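PDB 5U1T: separin from Saccharomyces cerevisiae, which cleaves the MCD1/SCC1 subunit of cohesin at the onset of anaphase as a caspase-like cysteine protease and is held inactive by securin for most of the cell cycle. Local coordinates for residues T469-F474 with E598-F603; S499-M503 with L550-N554; Y585-L590 with E604-V608; H66-N72 with V461-N467. All blocks are in the same frame, centred on the assembly; numbering follows the deposited sequence.

Contact 1 (T469-F474 with E598-F603); sequences TLSFVF and ERISSF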
# COMPACT_ATOMS: atom_id res chain seq x y z
N THR A 469 4.73 -33.49 15.61
CA THR A 469 4.16 -32.49 14.71
C THR A 469 5.01 -31.23 14.69
O THR A 469 5.53 -30.82 15.72
CB THR A 469 2.72 -32.12 15.12
OG1 THR A 469 2.75 -31.32 16.32
CG2 THR A 469 1.88 -33.37 15.35
N LEU A 470 5.18 -30.63 13.52
CA LEU A 470 5.79 -29.31 13.42
C LEU A 470 4.94 -28.27 14.14
O LEU A 470 5.47 -27.36 14.77
CB LEU A 470 6.00 -28.92 11.96
CG LEU A 470 6.78 -27.64 11.67
CD1 LEU A 470 8.24 -27.85 11.95
CD2 LEU A 470 6.56 -27.19 10.23
N SER A 471 3.62 -28.41 14.06
CA SER A 471 2.73 -27.45 14.71
C SER A 471 2.97 -27.35 16.21
O SER A 471 3.03 -26.25 16.74
CB SER A 471 1.25 -27.79 14.44
OG SER A 471 0.99 -29.18 14.48
N PHE A 472 3.17 -28.46 16.88
CA PHE A 472 3.39 -28.40 18.31
C PHE A 472 4.70 -27.75 18.70
O PHE A 472 4.75 -26.97 19.61
CB PHE A 472 3.30 -29.77 18.96
CG PHE A 472 3.65 -29.73 20.40
CD1 PHE A 472 2.74 -29.32 21.33
CD2 PHE A 472 4.91 -30.04 20.82
CE1 PHE A 472 3.07 -29.23 22.65
CE2 PHE A 472 5.25 -29.96 22.14
CZ PHE A 472 4.32 -29.56 23.06
N VAL A 473 5.77 -28.06 17.99
CA VAL A 473 7.06 -27.52 18.33
C VAL A 473 7.19 -26.05 18.02
O VAL A 473 7.96 -25.37 18.64
CB VAL A 473 8.19 -28.33 17.70
CG1 VAL A 473 8.03 -28.42 16.22
CG2 VAL A 473 9.52 -27.71 18.03
N PHE A 474 6.44 -25.57 17.06
CA PHE A 474 6.46 -24.17 16.74
C PHE A 474 5.68 -23.42 17.78
O PHE A 474 6.09 -22.41 18.27
CB PHE A 474 5.84 -23.95 15.38
CG PHE A 474 6.78 -23.42 14.40
CD1 PHE A 474 7.10 -22.10 14.39
CD2 PHE A 474 7.40 -24.26 13.53
CE1 PHE A 474 7.99 -21.60 13.49
CE2 PHE A 474 8.29 -23.77 12.63
CZ PHE A 474 8.59 -22.44 12.61
N GLU A 598 -3.61 -33.44 10.28
CA GLU A 598 -2.85 -32.80 11.34
C GLU A 598 -3.18 -31.31 11.45
O GLU A 598 -3.51 -30.66 10.45
CB GLU A 598 -1.36 -32.99 11.10
CG GLU A 598 -0.45 -32.21 12.03
CD GLU A 598 1.00 -32.41 11.67
OE1 GLU A 598 1.80 -31.45 11.85
OE2 GLU A 598 1.34 -33.53 11.22
N ARG A 599 -3.12 -30.81 12.67
CA ARG A 599 -3.23 -29.39 12.97
C ARG A 599 -2.20 -28.58 12.21
O ARG A 599 -1.09 -29.03 11.96
CB ARG A 599 -3.06 -29.17 14.47
CG ARG A 599 -3.59 -27.88 14.97
CD ARG A 599 -3.66 -27.89 16.48
NE ARG A 599 -4.18 -26.61 16.94
CZ ARG A 599 -3.45 -25.50 17.11
NH1 ARG A 599 -4.04 -24.37 17.51
NH2 ARG A 599 -2.13 -25.52 16.87
N ILE A 600 -2.57 -27.38 11.85
CA ILE A 600 -1.74 -26.64 10.96
C ILE A 600 -0.83 -25.80 11.79
O ILE A 600 -1.24 -25.21 12.75
CB ILE A 600 -2.59 -25.80 10.03
CG1 ILE A 600 -3.43 -26.73 9.21
CG2 ILE A 600 -1.74 -25.02 9.07
CD1 ILE A 600 -2.60 -27.56 8.28
N SER A 601 0.42 -25.75 11.38
CA SER A 601 1.44 -24.91 11.98
C SER A 601 1.17 -23.44 11.88
O SER A 601 0.48 -22.99 11.01
CB SER A 601 2.83 -25.18 11.40
OG SER A 601 2.82 -25.95 10.22
N SER A 602 1.77 -22.67 12.76
CA SER A 602 1.67 -21.25 12.67
C SER A 602 2.66 -20.87 11.64
O SER A 602 2.54 -19.86 11.00
CB SER A 602 1.99 -20.60 13.99
OG SER A 602 3.37 -20.58 14.22
N PHE A 603 3.65 -21.70 11.47
CA PHE A 603 4.63 -21.50 10.43
C PHE A 603 3.94 -21.53 9.06
O PHE A 603 4.26 -20.75 8.15
CB PHE A 603 5.70 -22.57 10.54
CG PHE A 603 6.81 -22.45 9.55
CD1 PHE A 603 7.74 -21.42 9.65
CD2 PHE A 603 6.97 -23.40 8.56
CE1 PHE A 603 8.79 -21.34 8.78
CE2 PHE A 603 8.02 -23.31 7.67
CZ PHE A 603 8.94 -22.28 7.79
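This is a close packing of two helix N-termini, a mixed contact, polar at the Thr469/Glu598 end and aromatic at the Phe474/Phe603 end, in the all-helical part of separase, where the start of helix 470-485 meets the loop that leads into helix 602-617. The backbones come nearest at Ser471 and Ser601, whose CA atoms lie 3.9 Å apart, so close that only a small side chain fits between them; Ser471 CB rests 3.8 Å from Ser601 N. The Ser471 hydroxyl reaches on to the extended chain, where OG gives a weak hydrogen bond to Arg599 O (3.3 Å). Both segments carry an N-cap residue. Thr469 OG1 accepts from Phe472 N at 2.9 Å, capping helix 470-485, and also bonds Asn467; Ser601 holds the equivalent position before helix 602-617. The extended side chain of Glu598 reaches the first of these helix starts, with OE1 3.5 Å from Thr469 CB and hydrogen-bonded to Tyr556, whose hydroxyl also bonds Leu470 N. One helical turn further on, the contact becomes aromatic. The Phe474 and Phe603 rings are near parallel (25°) but slid apart, with centroids 4.9 Å apart, and Phe603 CB sits over the Phe474 face in a CH-pi contact, 3.6 Å from the centroid. Leu470 CD2 adds to this patch, 4.2 Å from Phe603 CD2. Leu532 touches both phenylalanines, and the Phe603 ring also meets an aromatic side chain of the securin chain.

Contact 2 (S499-M503 with L550-N554); sequences SSEIM and LHLLN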
# COMPACT_ATOMS: atom_id res chain seq x y z
N SER A 499 18.39 -29.53 24.75
CA SER A 499 17.31 -29.17 23.83
C SER A 499 17.70 -29.60 22.42
O SER A 499 18.89 -29.76 22.12
CB SER A 499 17.03 -27.66 23.87
OG SER A 499 18.21 -26.92 23.61
N SER A 500 16.70 -29.78 21.57
CA SER A 500 16.92 -30.21 20.20
C SER A 500 17.44 -29.13 19.28
O SER A 500 17.46 -27.94 19.60
CB SER A 500 15.63 -30.74 19.61
OG SER A 500 14.70 -29.69 19.54
N GLU A 501 17.86 -29.58 18.11
CA GLU A 501 18.23 -28.73 17.00
C GLU A 501 17.02 -27.91 16.57
O GLU A 501 17.11 -26.70 16.37
CB GLU A 501 18.73 -29.58 15.85
CG GLU A 501 19.13 -28.81 14.67
CD GLU A 501 19.64 -29.70 13.56
OE1 GLU A 501 18.83 -30.17 12.73
OE2 GLU A 501 20.87 -29.92 13.53
N ILE A 502 15.90 -28.60 16.42
CA ILE A 502 14.67 -27.97 15.99
C ILE A 502 14.22 -26.84 16.95
O ILE A 502 13.90 -25.72 16.52
CB ILE A 502 13.57 -29.03 15.83
CG1 ILE A 502 14.14 -30.21 15.03
CG2 ILE A 502 12.35 -28.44 15.16
CD1 ILE A 502 13.12 -31.08 14.34
N MET A 503 14.24 -27.13 18.25
CA MET A 503 13.89 -26.13 19.24
C MET A 503 14.78 -24.90 19.16
O MET A 503 14.29 -23.77 19.30
CB MET A 503 13.98 -26.72 20.65
CG MET A 503 12.88 -27.68 20.98
SD MET A 503 13.14 -28.47 22.58
CE MET A 503 12.87 -27.10 23.73
N LEU A 550 17.27 -39.43 8.81
CA LEU A 550 16.38 -39.41 9.96
C LEU A 550 16.13 -37.98 10.43
O LEU A 550 17.00 -37.38 11.06
CB LEU A 550 16.96 -40.25 11.10
CG LEU A 550 17.32 -41.69 10.69
CD1 LEU A 550 17.90 -42.47 11.86
CD2 LEU A 550 16.10 -42.42 10.11
N HIS A 551 14.96 -37.44 10.15
CA HIS A 551 14.64 -36.12 10.65
C HIS A 551 13.15 -35.91 10.65
O HIS A 551 12.49 -36.28 9.69
CB HIS A 551 15.33 -35.04 9.81
CG HIS A 551 15.64 -33.79 10.57
ND1 HIS A 551 14.69 -33.10 11.29
CD2 HIS A 551 16.79 -33.10 10.72
CE1 HIS A 551 15.24 -32.05 11.87
NE2 HIS A 551 16.52 -32.03 11.53
N LEU A 552 12.59 -35.34 11.72
CA LEU A 552 11.17 -35.04 11.75
C LEU A 552 10.84 -34.05 10.63
O LEU A 552 9.77 -34.11 10.01
CB LEU A 552 10.73 -34.47 13.09
CG LEU A 552 9.26 -34.07 13.16
CD1 LEU A 552 8.39 -35.29 13.04
CD2 LEU A 552 8.90 -33.31 14.41
N LEU A 553 11.78 -33.17 10.34
CA LEU A 553 11.52 -32.12 9.37
C LEU A 553 11.39 -32.69 7.96
O LEU A 553 10.92 -32.02 7.06
CB LEU A 553 12.61 -31.05 9.41
CG LEU A 553 12.64 -30.22 10.69
CD1 LEU A 553 13.56 -29.07 10.47
CD2 LEU A 553 11.27 -29.77 11.09
N ASN A 554 11.79 -33.95 7.77
CA ASN A 554 11.63 -34.57 6.47
C ASN A 554 10.15 -34.79 6.15
O ASN A 554 9.77 -34.98 4.99
CB ASN A 554 12.41 -35.89 6.40
CG ASN A 554 13.90 -35.67 6.18
OD1 ASN A 554 14.31 -34.67 5.57
ND2 ASN A 554 14.73 -36.62 6.66
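Ile502 drives its CD1 methyl into the turn at His551-Leu553, reaching the edge of the His551 ring (CD1 to CE1 3.4 Å), the Leu552 side chain (CD1 to CB 4.3 Å) and that of Leu553 (CD1 to CG 3.8 Å). Since the nearest CA atoms, those of Ile502 and Leu553, are 8.4 Å apart, the segments meet through side chains. Beside the isoleucine, the extended side chain of Glu501 approaches the same imidazole in its plane, and His551 NE2 donates to Glu501 OE1 over 3.2 Å with a nearly straight N-H...O angle of 168°. The opposite ring nitrogen is used locally: His551 ND1 accepts from Leu553 N at 3.1 Å, fixing the ring against the start of the 3-10 segment 552-554. Helix 501-509 opens here with a Ser N-cap, Ser500 OG accepting from Met503 N at 2.9 Å, and Glu501 and Ile502 project from its first turn. Ser522 and Ser525 also hydrogen-bond Glu501 OE1, and His65 stacks on the His551 ring, so this histidine-carboxylate pair is enclosed where several helices of the helical domain converge, away from the active site. With ND1 accepting and NE2 donating, the imidazole is held in one orientation with a proton on NE2; the bond is thus a buried structural link between a helix start and a loop, its polar groups satisfied beside the apolar contacts of Ile502.

Contact 3 (Y585-L590 with E604-V608); sequences YINKWL and EMDFV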
# COMPACT_ATOMS: atom_id res chain seq x y z
N TYR A 585 2.26 -25.65 -3.61
CA TYR A 585 1.54 -25.60 -2.35
C TYR A 585 0.11 -26.05 -2.52
O TYR A 585 -0.42 -26.77 -1.66
CB TYR A 585 1.59 -24.20 -1.76
CG TYR A 585 0.84 -24.06 -0.46
CD1 TYR A 585 1.32 -24.64 0.71
CD2 TYR A 585 -0.34 -23.33 -0.39
CE1 TYR A 585 0.64 -24.51 1.89
CE2 TYR A 585 -1.02 -23.19 0.79
CZ TYR A 585 -0.53 -23.79 1.94
OH TYR A 585 -1.22 -23.65 3.12
N ILE A 586 -0.53 -25.65 -3.61
CA ILE A 586 -1.92 -26.02 -3.84
C ILE A 586 -2.06 -27.52 -4.11
O ILE A 586 -2.95 -28.17 -3.56
CB ILE A 586 -2.54 -25.24 -5.02
CG1 ILE A 586 -2.69 -23.75 -4.67
CG2 ILE A 586 -3.92 -25.81 -5.40
CD1 ILE A 586 -3.37 -22.95 -5.76
N ASN A 587 -1.18 -28.09 -4.92
CA ASN A 587 -1.40 -29.47 -5.36
C ASN A 587 -0.71 -30.56 -4.56
O ASN A 587 -1.17 -31.70 -4.58
CB ASN A 587 -0.99 -29.61 -6.82
CG ASN A 587 -1.98 -28.92 -7.75
OD1 ASN A 587 -1.66 -27.88 -8.33
ND2 ASN A 587 -3.19 -29.49 -7.89
N LYS A 588 0.39 -30.23 -3.87
CA LYS A 588 1.16 -31.23 -3.15
C LYS A 588 1.18 -30.98 -1.65
O LYS A 588 1.70 -31.79 -0.90
CB LYS A 588 2.59 -31.30 -3.68
CG LYS A 588 2.68 -31.55 -5.16
CD LYS A 588 1.79 -32.68 -5.57
CE LYS A 588 2.57 -33.97 -5.76
NZ LYS A 588 3.73 -33.71 -6.67
N TRP A 589 0.63 -29.87 -1.19
CA TRP A 589 0.47 -29.68 0.24
C TRP A 589 -1.00 -29.50 0.60
O TRP A 589 -1.61 -30.39 1.19
CB TRP A 589 1.27 -28.48 0.76
CG TRP A 589 1.47 -28.61 2.24
CD1 TRP A 589 0.77 -27.99 3.23
CD2 TRP A 589 2.40 -29.48 2.89
NE1 TRP A 589 1.23 -28.40 4.45
CE2 TRP A 589 2.23 -29.32 4.27
CE3 TRP A 589 3.37 -30.38 2.43
CZ2 TRP A 589 3.00 -30.02 5.21
CZ3 TRP A 589 4.14 -31.07 3.36
CH2 TRP A 589 3.94 -30.89 4.74
N LEU A 590 -1.54 -28.36 0.22
CA LEU A 590 -2.91 -27.99 0.56
C LEU A 590 -3.91 -29.05 0.16
O LEU A 590 -4.89 -29.26 0.86
CB LEU A 590 -3.25 -26.67 -0.10
CG LEU A 590 -4.19 -25.73 0.65
CD1 LEU A 590 -3.62 -25.43 2.01
CD2 LEU A 590 -4.35 -24.45 -0.18
N GLU A 604 2.97 -22.43 8.90
CA GLU A 604 2.28 -22.52 7.64
C GLU A 604 1.21 -21.43 7.48
O GLU A 604 1.09 -20.83 6.42
CB GLU A 604 1.66 -23.90 7.46
CG GLU A 604 1.11 -24.08 6.08
CD GLU A 604 0.34 -25.35 5.95
OE1 GLU A 604 -0.61 -25.38 5.15
OE2 GLU A 604 0.67 -26.33 6.66
N MET A 605 0.45 -21.17 8.55
CA MET A 605 -0.49 -20.05 8.63
C MET A 605 0.11 -18.72 8.20
O MET A 605 -0.47 -18.01 7.38
CB MET A 605 -1.02 -19.89 10.06
CG MET A 605 -1.84 -21.06 10.56
SD MET A 605 -3.30 -21.22 9.53
CE MET A 605 -2.88 -22.61 8.46
N ASP A 606 1.25 -18.39 8.78
CA ASP A 606 1.93 -17.15 8.46
C ASP A 606 2.42 -17.17 7.04
O ASP A 606 2.49 -16.13 6.41
CB ASP A 606 3.12 -16.92 9.39
CG ASP A 606 2.70 -16.73 10.83
OD1 ASP A 606 1.47 -16.62 11.09
OD2 ASP A 606 3.61 -16.69 11.69
N PHE A 607 2.77 -18.36 6.56
CA PHE A 607 3.27 -18.52 5.20
C PHE A 607 2.19 -18.16 4.18
O PHE A 607 2.43 -17.38 3.25
CB PHE A 607 3.75 -19.95 4.97
CG PHE A 607 3.88 -20.31 3.52
CD1 PHE A 607 4.85 -19.72 2.73
CD2 PHE A 607 3.01 -21.23 2.94
CE1 PHE A 607 4.97 -20.03 1.39
CE2 PHE A 607 3.12 -21.55 1.59
CZ PHE A 607 4.11 -20.95 0.82
N VAL A 608 1.01 -18.75 4.38
CA VAL A 608 -0.13 -18.56 3.51
C VAL A 608 -0.53 -17.10 3.44
O VAL A 608 -0.77 -16.57 2.35
CB VAL A 608 -1.31 -19.38 3.98
CG1 VAL A 608 -2.49 -19.17 3.09
CG2 VAL A 608 -0.95 -20.82 4.01
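Glu604, in the first turn of helix 602-617, spans the gap to helix 578-590 with a forked carboxylate: OE1 accepts from Tyr585 OH at 2.7 Å and OE2 from Trp589 NE1 at 3.1 Å. Tyr638 also hydrogen-bonds OE1. Phe607, one turn on, sets its ring edge against the face of Tyr585 in a T-shaped pair, with centroids 5.2 Å apart and planes at 76°. Next to it, Val608 brings CG2 to 3.6 Å from Tyr585 CZ. The two segments run antiparallel (170°) with axes 14.1 Å apart, a gap these long side chains bridge. Helix 557-572 packs on Tyr585 and Phe607, and an aromatic side chain of securin also touches Phe607. Tyr585 and Trp589 lie one turn apart, so a single carboxylate can reach both. All the touching residues are buried, and the carboxylate takes hydrogen bonds from the Tyr585 hydroxyl and the Trp589 indole, with Tyr638 as a further partner, which ties the two helices together at specific positions.

Contact 4 (H66-N72 with V461-N467); sequences HMWGHIN and VYCMLRN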
# COMPACT_ATOMS: atom_id res chain seq x y z
N HIS A 66 14.09 -34.88 16.57
CA HIS A 66 12.73 -35.27 17.01
C HIS A 66 12.19 -36.61 16.46
O HIS A 66 10.99 -36.82 16.42
CB HIS A 66 11.76 -34.13 16.65
CG HIS A 66 11.89 -32.93 17.54
ND1 HIS A 66 10.80 -32.26 18.05
CD2 HIS A 66 12.98 -32.31 18.04
CE1 HIS A 66 11.22 -31.27 18.83
NE2 HIS A 66 12.54 -31.29 18.83
N MET A 67 13.07 -37.52 16.07
CA MET A 67 12.66 -38.80 15.51
C MET A 67 12.41 -39.85 16.61
O MET A 67 13.22 -40.76 16.83
CB MET A 67 13.74 -39.30 14.56
CG MET A 67 13.83 -38.54 13.27
SD MET A 67 12.30 -38.82 12.35
CE MET A 67 12.77 -40.22 11.34
N TRP A 68 11.29 -39.73 17.32
CA TRP A 68 11.13 -40.42 18.60
C TRP A 68 10.96 -41.93 18.46
O TRP A 68 11.31 -42.69 19.37
CB TRP A 68 9.94 -39.86 19.37
CG TRP A 68 9.74 -38.34 19.31
CD1 TRP A 68 8.64 -37.67 18.84
CD2 TRP A 68 10.64 -37.32 19.80
NE1 TRP A 68 8.80 -36.32 18.99
CE2 TRP A 68 10.02 -36.07 19.56
CE3 TRP A 68 11.90 -37.35 20.38
CZ2 TRP A 68 10.62 -34.86 19.91
CZ3 TRP A 68 12.51 -36.14 20.72
CH2 TRP A 68 11.87 -34.92 20.48
N GLY A 69 10.41 -42.37 17.34
CA GLY A 69 10.05 -43.76 17.14
C GLY A 69 11.27 -44.59 16.90
O GLY A 69 11.26 -45.79 17.16
N HIS A 70 12.35 -43.97 16.44
CA HIS A 70 13.58 -44.72 16.28
C HIS A 70 14.31 -44.93 17.61
O HIS A 70 15.20 -45.77 17.73
CB HIS A 70 14.49 -44.02 15.28
CG HIS A 70 14.18 -44.34 13.86
ND1 HIS A 70 13.14 -43.76 13.17
CD2 HIS A 70 14.79 -45.17 12.99
CE1 HIS A 70 13.12 -44.22 11.94
NE2 HIS A 70 14.11 -45.08 11.80
N ILE A 71 13.92 -44.17 18.62
CA ILE A 71 14.46 -44.40 19.95
C ILE A 71 13.97 -45.77 20.45
O ILE A 71 14.73 -46.53 21.03
CB ILE A 71 14.06 -43.27 20.91
CG1 ILE A 71 14.63 -41.95 20.43
CG2 ILE A 71 14.62 -43.52 22.28
CD1 ILE A 71 14.04 -40.76 21.14
N ASN A 72 12.71 -46.08 20.18
CA ASN A 72 12.14 -47.36 20.62
C ASN A 72 12.89 -48.55 20.06
O ASN A 72 13.17 -49.54 20.75
CB ASN A 72 10.68 -47.48 20.18
CG ASN A 72 9.82 -46.35 20.69
OD1 ASN A 72 10.15 -45.17 20.53
ND2 ASN A 72 8.70 -46.71 21.30
N VAL A 461 14.12 -30.47 25.78
CA VAL A 461 13.52 -31.37 24.80
C VAL A 461 12.51 -32.40 25.34
O VAL A 461 11.59 -32.77 24.60
CB VAL A 461 14.61 -32.12 24.02
CG1 VAL A 461 15.24 -33.16 24.87
CG2 VAL A 461 14.03 -32.77 22.79
N TYR A 462 12.62 -32.87 26.59
CA TYR A 462 11.66 -33.88 27.05
C TYR A 462 10.31 -33.22 27.27
O TYR A 462 9.30 -33.90 27.42
CB TYR A 462 12.15 -34.63 28.32
CG TYR A 462 13.34 -35.50 28.04
CD1 TYR A 462 13.20 -36.72 27.37
CD2 TYR A 462 14.62 -35.09 28.37
CE1 TYR A 462 14.29 -37.51 27.08
CE2 TYR A 462 15.71 -35.85 28.07
CZ TYR A 462 15.55 -37.07 27.43
OH TYR A 462 16.66 -37.84 27.14
N CYS A 463 10.29 -31.90 27.24
CA CYS A 463 9.02 -31.18 27.25
C CYS A 463 8.20 -31.39 25.96
O CYS A 463 7.00 -31.14 25.96
CB CYS A 463 9.26 -29.69 27.48
SG CYS A 463 9.54 -29.25 29.21
N MET A 464 8.83 -31.86 24.88
CA MET A 464 8.10 -32.19 23.66
C MET A 464 7.15 -33.37 23.82
O MET A 464 6.27 -33.56 22.98
CB MET A 464 9.07 -32.48 22.52
CG MET A 464 10.10 -31.39 22.27
SD MET A 464 9.42 -29.76 21.84
CE MET A 464 8.26 -30.29 20.61
N LEU A 465 7.30 -34.14 24.90
CA LEU A 465 6.46 -35.31 25.17
C LEU A 465 6.28 -36.24 23.98
O LEU A 465 5.19 -36.76 23.76
CB LEU A 465 5.09 -34.87 25.67
CG LEU A 465 5.01 -34.26 27.07
CD1 LEU A 465 3.58 -33.88 27.39
CD2 LEU A 465 5.55 -35.23 28.16
N ARG A 466 7.36 -36.46 23.23
CA ARG A 466 7.36 -37.31 22.04
C ARG A 466 6.31 -36.90 21.00
O ARG A 466 5.69 -37.74 20.35
CB ARG A 466 7.16 -38.78 22.42
CG ARG A 466 8.36 -39.42 23.10
CD ARG A 466 8.12 -40.88 23.40
NE ARG A 466 7.94 -41.68 22.20
CZ ARG A 466 8.88 -42.44 21.64
NH1 ARG A 466 10.09 -42.50 22.16
NH2 ARG A 466 8.61 -43.13 20.54
N ASN A 467 6.12 -35.60 20.86
CA ASN A 467 5.18 -35.05 19.91
C ASN A 467 5.82 -34.94 18.53
O ASN A 467 6.90 -34.37 18.38
CB ASN A 467 4.68 -33.69 20.38
CG ASN A 467 3.55 -33.17 19.53
OD1 ASN A 467 3.75 -32.82 18.36
ND2 ASN A 467 2.36 -33.10 20.11
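Two irregular stretches meet here, one turning into helix 69-87, the other a short 3-10 segment, 461-464, followed by a loop. They come closest at Trp68 and Arg466, with CA atoms 6.0 Å apart. Met67 centres an inverse gamma turn, while Leu465 and Arg466 both have positive phi (48° and 55°), and the second segment curls around the Trp68 indole. Arg466 CA lies over the five-membered ring in a CH-pi contact, 3.5 Å from its centroid, and Trp68 NE1 donates an almost linear hydrogen bond to Asn467 O (2.8 Å, 175°). The six-membered ring of the indole packs on Val461 (CH2 to CG2 3.8 Å) and Met464 (CZ2 to CB 3.9 Å). In this way the N-terminal helices of the helical domain are joined to the turn between helices 448-458 and 470-485, nearly 400 residues later; Trp124 adds an edge-to-face ring contact to Trp68. The Arg466 side chain reaches on to the start of helix 69-87: NH2 donates to Asn72 OD1 at 2.6 Å, and the guanidinium face rests against Trp68 CB, 3.6 Å from Arg466 CZ. At the other end His66 CE1 meets Met464 CE at 3.6 Å, and the His66 ring hydrogen-bonds Ser500 through NE2.

How the contacts relate
From the N terminus, contact 4 comes first: residues 66-72 pair with residues 461-467, closing a loop of almost 400 mainly helical residues. Helix 470-485 then opens contact 1, which closes only at 598-603; the shorter contact 2 loop lies wholly within that span. Contact 3 opens inside it too but closes just beyond, on the same helix 602-617, so contacts 1 and 3 cross. Contacts 1, 2 and 4 touch one another: Val473 meets Ile502 and Met464, and Met503 SD packs on Val461 CA. Contact 3 touches contact 1 but neither of the others, carrying the packing from the N-terminal helices toward helices 578-590 and 602-617.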